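Local coordinates for 70 KDA protein (Xanthomonas sp., PDB 4B2N) that degrades natural rubber as a processive dioxygenase, an oxygenase cytochrome that carries two covalently bound c-type haems, at residues A[627-630]-A[635-638]. Sequence-based numbering, arbitrary orientation.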
loop_
_atom_site.group_PDB
_atom_site.type_symbol
_atom_site.label_atom_id
_atom_site.label_comp_id
_atom_site.label_asym_id
_atom_site.label_seq_id
_atom_site.Cartn_x
_atom_site.Cartn_y
_atom_site.Cartn_z
ATOM N N MET A 627 5.049 -7.702 -17.932
ATOM C CA MET A 627 5.376 -6.334 -18.391
ATOM C C MET A 627 4.296 -5.634 -19.191
ATOM O O MET A 627 4.560 -4.603 -19.829
ATOM C CB MET A 627 6.711 -6.343 -19.147
ATOM C CG MET A 627 7.763 -6.661 -18.113
ATOM S SD MET A 627 9.448 -6.549 -18.630
ATOM C CE MET A 627 9.640 -4.838 -18.820
ATOM N N VAL A 628 3.094 -6.202 -19.196
ATOM C CA VAL A 628 1.954 -5.541 -19.827
ATOM C C VAL A 628 0.784 -5.632 -18.847
ATOM O O VAL A 628 0.563 -6.673 -18.220
ATOM C CB VAL A 628 1.481 -6.195 -21.150
ATOM C CG1 VAL A 628 0.288 -5.472 -21.683
ATOM C CG2 VAL A 628 2.604 -6.136 -22.188
ATOM N N TYR A 629 0.051 -4.544 -18.666
ATOM C CA TYR A 629 -1.085 -4.658 -17.763
ATOM C C TYR A 629 -2.248 -5.336 -18.496
ATOM O O TYR A 629 -2.694 -4.846 -19.540
ATOM C CB TYR A 629 -1.572 -3.320 -17.230
ATOM C CG TYR A 629 -2.638 -3.557 -16.147
ATOM C CD1 TYR A 629 -2.265 -3.764 -14.800
ATOM C CD2 TYR A 629 -3.991 -3.613 -16.475
ATOM C CE1 TYR A 629 -3.222 -4.003 -13.826
ATOM C CE2 TYR A 629 -4.959 -3.847 -15.492
ATOM C CZ TYR A 629 -4.574 -4.022 -14.187
ATOM O OH TYR A 629 -5.529 -4.276 -13.228
ATOM N N ASN A 630 -2.780 -6.382 -17.882
ATOM C CA ASN A 630 -3.901 -7.129 -18.420
ATOM C C ASN A 630 -5.127 -7.042 -17.499
ATOM O O ASN A 630 -5.195 -7.730 -16.448
ATOM C CB ASN A 630 -3.525 -8.580 -18.629
ATOM C CG ASN A 630 -4.641 -9.360 -19.358
ATOM O OD1 ASN A 630 -5.782 -8.866 -19.519
ATOM N ND2 ASN A 630 -4.308 -10.551 -19.824
ATOM N N GLY A 635 -9.183 -9.848 -10.549
ATOM C CA GLY A 635 -8.990 -8.748 -9.670
ATOM C C GLY A 635 -8.522 -7.529 -10.423
ATOM O O GLY A 635 -8.375 -6.480 -9.801
ATOM N N ASN A 636 -8.262 -7.655 -11.740
ATOM C CA ASN A 636 -7.562 -6.624 -12.501
ATOM C C ASN A 636 -8.531 -5.742 -13.312
ATOM O O ASN A 636 -8.059 -4.909 -14.078
ATOM C CB ASN A 636 -6.524 -7.221 -13.510
ATOM C CG ASN A 636 -5.108 -7.362 -12.897
ATOM O OD1 ASN A 636 -4.906 -7.255 -11.663
ATOM N ND2 ASN A 636 -4.122 -7.535 -13.752
ATOM N N ASP A 637 -9.844 -5.898 -13.147
ATOM C CA ASP A 637 -10.796 -5.175 -14.028
ATOM C C ASP A 637 -10.542 -3.665 -13.938
ATOM O O ASP A 637 -10.136 -3.153 -12.876
ATOM C CB ASP A 637 -12.269 -5.493 -13.641
ATOM C CG ASP A 637 -13.256 -4.843 -14.574
ATOM O OD1 ASP A 637 -13.297 -5.309 -15.691
ATOM O OD2 ASP A 637 -13.974 -3.876 -14.208
ATOM N N ASN A 638 -10.804 -2.937 -15.046
ATOM C CA ASN A 638 -10.483 -1.533 -15.096
ATOM C C ASN A 638 -11.778 -0.731 -15.098
ATOM O O ASN A 638 -11.747 0.444 -15.409
ATOM C CB ASN A 638 -9.632 -1.195 -16.342
ATOM C CG ASN A 638 -10.395 -1.413 -17.636
ATOM O OD1 ASN A 638 -11.366 -2.157 -17.640
ATOM N ND2 ASN A 638 -9.984 -0.763 -18.713
#
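Asn636 meets both Tyr629 and Asn630, and it shows how one residue can tie a loop back to the strand it has just left by using its backbone and its side chain at once. The carbonyl oxygens of the residues on either side of it in sequence, Gly635 and Asp637, both accept hydrogen bonds from Asn518 ND2. At Asn636 the CB points toward the strand, and the amide ND2 donates to the backbone O of Asn630 over 2.9 Å. The N-H points nearly straight at this oxygen, 164°, and the oxygen lies in the amide plane, although ND2 itself sits well above the carbonyl plane of Asn630. The main-chain O of Asn636 accepts a hydrogen bond from the phenol OH of Tyr629: OH to O is 2.7 Å, with the acceptor at the ring edge, near its plane. Tyr629 can deliver its hydroxyl there because CG stands anti to the backbone N, chi1 -172°. The side-chain amide of Asn636 meanwhile lies nearly parallel over one face of the Tyr629 ring, displaced to its phenol end, with the two planes 18° apart. Asn636 ND2 is 3.6 Å from both CE1 and CZ of Tyr629. Ring and amide thus overlap at the phenol end, while Trp537 of the adjacent strand packs against the same ring. Farther on, CB of Asp637 points away from the strand. Asn638 then reaches Lys535 through OD1. The whole is a loop tied back to the end strand 629-630 of a three-stranded antiparallel sheet by a side-chain-to-main-chain bond in each direction; it leads on to His641, an axial ligand of the second haem iron, and the side chains of Phe516 and His517 in that haem c site are each about 8 Å from that of Tyr629.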